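Local coordinates for Lin2722 protein (Listeria innocua, PDB 3DS8), which is of unknown function but belongs to the alpha/beta hydrolase clan and may therefore act as a serine hydrolase, at residues Gly131-Gly143 / Lys150-Ile162. Numbering follows the deposited sequence.
Sequences GSPFNDLDPNDNG and KLPNSTPQMDYFI
Asn-135 sets its side chain against Leu-151 and Met-158 and hands its amide to Thr-155 and Asn-153. Asn-135 CB lies 3.5 Å from CG of Met-158, a selenomethionine, and Asn-135 CG lies 3.7 Å from Leu-151 CD1. Asn-135 CG stands anti to the backbone N (chi1 -164°), a rotation carrying the amide across to the loop preceding helix 156-163. There OD1 accepts two bonds: Thr-155 N lies in its carbonyl plane at 2.9 Å, with an N-H...O angle of 170°, whereas Thr-155 OG1 is tilted out of that plane. Both ND2 hydrogens are used, one for Asn-153 O at 3.0 Å and one for Asn-142 OD1; as both acceptors lie close to the amide plane, rotation of this buried group is fixed. Thr-155 is the N-cap, its OG1 accepting from Met-158 N; by taking bonds from Thr-155 N and OG1, Asn-135 holds this capping residue. In the alpha/beta-hydrolase fold, this joins the loop following strand 123-130 to that helix; at the loop's beginning Pro-133 touches Ser-102, the probable nucleophile of a Ser-His-Asp triad. Gln-157, its chain extended as far as CD, delivers NE2 to Phe-134 O at 2.9 Å, from above the carbonyl plane, and bonds weakly to Pro-133 O. Two waters link its N and OE1 to the Asp-136 carboxylate. Beyond it, CE2 of Phe-161 meets the Phe-134 ring at its edge, 3.8 Å from CD1. At the other end, Asn-153 ND2 reaches Asp-141 OD1 at 3.1 Å from above the carboxylate plane, while Asn-153 N bonds to Asp-141 O.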
loop_
_atom_site.group_PDB
_atom_site.type_symbol
_atom_site.label_atom_id
_atom_site.label_comp_id
_atom_site.label_asym_id
_atom_site.label_seq_id
_atom_site.Cartn_x
_atom_site.Cartn_y
_atom_site.Cartn_z
ATOM N N GLY A 131 0.345 7.134 -3.870
ATOM C CA GLY A 131 0.380 8.508 -3.348
ATOM C C GLY A 131 0.540 8.593 -1.833
ATOM O O GLY A 131 -0.062 9.450 -1.183
ATOM N N SER A 132 1.370 7.726 -1.257
ATOM C CA SER A 132 1.475 7.631 0.194
ATOM C C SER A 132 2.537 8.616 0.656
ATOM O O SER A 132 3.651 8.570 0.134
ATOM C CB SER A 132 1.841 6.218 0.655
ATOM O OG SER A 132 0.809 5.259 0.333
ATOM N N PRO A 133 2.208 9.473 1.632
ATOM C CA PRO A 133 3.203 10.480 2.021
ATOM C C PRO A 133 4.205 9.942 3.054
ATOM O O PRO A 133 4.147 10.247 4.260
ATOM C CB PRO A 133 2.320 11.601 2.555
ATOM C CG PRO A 133 1.137 10.890 3.128
ATOM C CD PRO A 133 0.910 9.704 2.304
ATOM N N PHE A 134 5.153 9.143 2.575
ATOM C CA PHE A 134 6.199 8.585 3.425
ATOM C C PHE A 134 6.984 9.611 4.232
ATOM O O PHE A 134 7.339 9.346 5.364
ATOM C CB PHE A 134 7.143 7.675 2.628
ATOM C CG PHE A 134 6.444 6.487 2.027
ATOM C CD1 PHE A 134 6.174 5.372 2.810
ATOM C CD2 PHE A 134 6.131 6.468 0.682
ATOM C CE1 PHE A 134 5.504 4.306 2.290
ATOM C CE2 PHE A 134 5.422 5.418 0.160
ATOM C CZ PHE A 134 5.174 4.295 0.982
ATOM N N ASN A 135 7.208 10.792 3.660
ATOM C CA ASN A 135 7.816 11.899 4.369
ATOM C C ASN A 135 6.852 13.101 4.508
ATOM O O ASN A 135 7.262 14.251 4.437
ATOM C CB ASN A 135 9.086 12.324 3.640
ATOM C CG ASN A 135 9.987 13.204 4.505
ATOM O OD1 ASN A 135 10.157 12.935 5.704
ATOM N ND2 ASN A 135 10.612 14.216 3.893
ATOM N N ASP A 136 5.581 12.800 4.765
ATOM C CA ASP A 136 4.546 13.782 5.031
ATOM C C ASP A 136 4.373 14.809 3.884
ATOM O O ASP A 136 4.629 14.474 2.703
ATOM C CB ASP A 136 4.723 14.406 6.441
ATOM C CG ASP A 136 4.701 13.349 7.571
ATOM O OD1 ASP A 136 4.022 12.327 7.434
ATOM O OD2 ASP A 136 5.292 13.612 8.620
ATOM N N LEU A 137 3.882 16.008 4.177
ATOM C CA LEU A 137 3.378 16.885 3.135
ATOM C C LEU A 137 4.192 18.156 2.865
ATOM O O LEU A 137 3.877 18.898 1.972
ATOM C CB LEU A 137 1.932 17.296 3.452
ATOM C CG LEU A 137 0.966 16.173 3.792
ATOM C CD1 LEU A 137 -0.423 16.746 3.959
ATOM C CD2 LEU A 137 0.947 15.086 2.677
ATOM N N ASP A 138 5.162 18.466 3.696
ATOM C CA ASP A 138 5.862 19.747 3.585
ATOM C C ASP A 138 6.800 19.782 2.378
ATOM O O ASP A 138 7.741 19.034 2.326
ATOM C CB ASP A 138 6.636 20.025 4.867
ATOM C CG ASP A 138 7.048 21.467 5.010
ATOM O OD1 ASP A 138 7.295 22.165 4.000
ATOM O OD2 ASP A 138 7.089 21.917 6.186
ATOM N N PRO A 139 6.573 20.715 1.436
ATOM C CA PRO A 139 7.502 20.761 0.285
ATOM C C PRO A 139 8.922 21.070 0.688
ATOM O O PRO A 139 9.844 20.606 0.036
ATOM C CB PRO A 139 6.952 21.880 -0.611
ATOM C CG PRO A 139 5.782 22.436 0.081
ATOM C CD PRO A 139 5.457 21.654 1.299
ATOM N N ASN A 140 9.100 21.853 1.750
ATOM C CA ASN A 140 10.457 22.123 2.269
ATOM C C ASN A 140 11.240 20.888 2.734
ATOM O O ASN A 140 12.482 20.891 2.650
ATOM C CB ASN A 140 10.412 23.141 3.399
ATOM C CG ASN A 140 9.978 24.510 2.932
ATOM O OD1 ASN A 140 10.163 24.876 1.757
ATOM N ND2 ASN A 140 9.422 25.296 3.856
ATOM N N ASP A 141 10.548 19.851 3.207
ATOM C CA ASP A 141 11.171 18.632 3.677
ATOM C C ASP A 141 11.534 17.708 2.484
ATOM O O ASP A 141 12.299 16.759 2.641
ATOM C CB ASP A 141 10.237 17.863 4.616
ATOM C CG ASP A 141 10.031 18.531 5.960
ATOM O OD1 ASP A 141 10.858 19.401 6.345
ATOM O OD2 ASP A 141 9.046 18.154 6.651
ATOM N N ASN A 142 10.911 17.958 1.338
ATOM C CA ASN A 142 10.983 17.029 0.213
ATOM C C ASN A 142 11.705 17.544 -1.020
ATOM O O ASN A 142 12.497 16.811 -1.647
ATOM C CB ASN A 142 9.561 16.558 -0.091
ATOM C CG ASN A 142 9.035 15.659 1.016
ATOM O OD1 ASN A 142 9.524 14.544 1.171
ATOM N ND2 ASN A 142 8.134 16.181 1.883
ATOM N N GLY A 143 11.425 18.786 -1.391
ATOM C CA GLY A 143 12.086 19.368 -2.544
ATOM C C GLY A 143 11.573 18.840 -3.874
ATOM O O GLY A 143 10.438 18.333 -3.982
ATOM N N LYS A 150 18.804 11.495 -0.805
ATOM C CA LYS A 150 18.454 11.847 0.569
ATOM C C LYS A 150 17.368 12.912 0.528
ATOM O O LYS A 150 17.175 13.593 -0.493
ATOM C CB LYS A 150 19.641 12.406 1.351
ATOM C CG LYS A 150 20.292 13.582 0.721
ATOM C CD LYS A 150 21.258 14.319 1.693
ATOM C CE LYS A 150 22.623 13.649 1.874
ATOM N NZ LYS A 150 23.736 14.656 2.264
ATOM N N LEU A 151 16.666 13.076 1.638
ATOM C CA LEU A 151 15.636 14.108 1.741
ATOM C C LEU A 151 16.207 15.385 2.334
ATOM O O LEU A 151 17.086 15.334 3.200
ATOM C CB LEU A 151 14.465 13.634 2.591
ATOM C CG LEU A 151 13.797 12.353 2.066
ATOM C CD1 LEU A 151 13.122 11.646 3.259
ATOM C CD2 LEU A 151 12.808 12.682 0.968
ATOM N N PRO A 152 15.708 16.543 1.871
ATOM C CA PRO A 152 16.032 17.799 2.524
ATOM C C PRO A 152 15.883 17.757 4.042
ATOM O O PRO A 152 16.739 18.274 4.765
ATOM C CB PRO A 152 15.046 18.784 1.865
ATOM C CG PRO A 152 14.946 18.263 0.451
ATOM C CD PRO A 152 14.878 16.753 0.671
ATOM N N ASN A 153 14.819 17.117 4.536
ATOM C CA ASN A 153 14.648 16.892 5.975
ATOM C C ASN A 153 13.774 15.678 6.182
ATOM O O ASN A 153 12.713 15.596 5.576
ATOM C CB ASN A 153 13.999 18.088 6.630
ATOM C CG ASN A 153 13.840 17.923 8.124
ATOM O OD1 ASN A 153 14.817 17.613 8.842
ATOM N ND2 ASN A 153 12.609 18.116 8.617
ATOM N N SER A 154 14.218 14.725 6.996
ATOM C CA SER A 154 13.388 13.553 7.288
ATOM C C SER A 154 12.502 13.844 8.462
ATOM O O SER A 154 12.983 14.302 9.503
ATOM C CB SER A 154 14.229 12.315 7.628
ATOM O OG SER A 154 15.137 12.069 6.580
ATOM N N THR A 155 11.227 13.514 8.309
ATOM C CA THR A 155 10.273 13.562 9.388
ATOM C C THR A 155 10.446 12.374 10.366
ATOM O O THR A 155 11.116 11.398 10.035
ATOM C CB THR A 155 8.855 13.503 8.818
ATOM O OG1 THR A 155 8.703 12.254 8.124
ATOM C CG2 THR A 155 8.601 14.686 7.856
ATOM N N PRO A 156 9.862 12.471 11.581
ATOM C CA PRO A 156 9.835 11.354 12.516
ATOM C C PRO A 156 9.293 10.055 11.925
ATOM O O PRO A 156 9.815 8.977 12.224
ATOM C CB PRO A 156 8.949 11.873 13.655
ATOM C CG PRO A 156 9.208 13.349 13.659
ATOM C CD PRO A 156 9.307 13.699 12.198
ATOM N N GLN A 157 8.281 10.144 11.065
ATOM C CA GLN A 157 7.774 8.945 10.420
ATOM C C GLN A 157 8.850 8.299 9.534
ATOM O O GLN A 157 9.083 7.081 9.612
ATOM C CB GLN A 157 6.513 9.279 9.607
ATOM C CG GLN A 157 5.983 8.128 8.780
ATOM C CD GLN A 157 4.696 8.519 8.073
ATOM O OE1 GLN A 157 3.615 8.505 8.664
ATOM N NE2 GLN A 157 4.824 8.946 6.820
HETATM N N MSE A 158 9.501 9.107 8.689
HETATM C CA MSE A 158 10.600 8.595 7.878
HETATM C C MSE A 158 11.696 8.041 8.735
HETATM O O MSE A 158 12.311 7.051 8.384
HETATM C CB MSE A 158 11.235 9.659 6.980
HETATM C CG MSE A 158 10.597 9.899 5.735
HETATM SE SE MSE A 158 10.535 8.290 4.603
HETATM C CE MSE A 158 12.385 7.934 4.025
ATOM N N ASP A 159 12.014 8.695 9.858
ATOM C CA ASP A 159 13.061 8.188 10.731
ATOM C C ASP A 159 12.718 6.758 11.198
ATOM O O ASP A 159 13.591 5.896 11.287
ATOM C CB ASP A 159 13.251 9.107 11.974
ATOM C CG ASP A 159 13.859 10.481 11.646
ATOM O OD1 ASP A 159 14.496 10.675 10.586
ATOM O OD2 ASP A 159 13.715 11.374 12.518
ATOM N N TYR A 160 11.448 6.527 11.525
ATOM C CA TYR A 160 10.991 5.226 11.983
ATOM C C TYR A 160 11.172 4.191 10.865
ATOM O O TYR A 160 11.705 3.119 11.095
ATOM C CB TYR A 160 9.496 5.282 12.390
ATOM C CG TYR A 160 8.978 3.967 12.962
ATOM C CD1 TYR A 160 8.901 3.777 14.334
ATOM C CD2 TYR A 160 8.543 2.943 12.128
ATOM C CE1 TYR A 160 8.440 2.578 14.857
ATOM C CE2 TYR A 160 8.093 1.759 12.637
ATOM C CZ TYR A 160 8.037 1.584 13.997
ATOM O OH TYR A 160 7.575 0.404 14.545
ATOM N N PHE A 161 10.696 4.530 9.678
ATOM C CA PHE A 161 10.770 3.612 8.514
ATOM C C PHE A 161 12.222 3.228 8.200
ATOM O O PHE A 161 12.533 2.060 7.932
ATOM C CB PHE A 161 10.120 4.219 7.268
ATOM C CG PHE A 161 8.612 4.364 7.334
ATOM C CD1 PHE A 161 7.812 3.488 8.066
ATOM C CD2 PHE A 161 8.011 5.397 6.650
ATOM C CE1 PHE A 161 6.429 3.623 8.091
ATOM C CE2 PHE A 161 6.591 5.546 6.624
ATOM C CZ PHE A 161 5.804 4.674 7.356
ATOM N N ILE A 162 13.108 4.207 8.255
ATOM C CA ILE A 162 14.543 3.954 8.069
ATOM C C ILE A 162 15.137 3.080 9.153
ATOM O O ILE A 162 15.854 2.113 8.849
ATOM C CB ILE A 162 15.328 5.279 7.954
ATOM C CG1 ILE A 162 14.956 5.968 6.637
ATOM C CG2 ILE A 162 16.863 5.000 8.038
ATOM C CD1 ILE A 162 15.359 7.432 6.507
HETATM O O HOH W 1 6.259 12.352 10.987
HETATM O O HOH W 2 1.462 10.637 7.815
#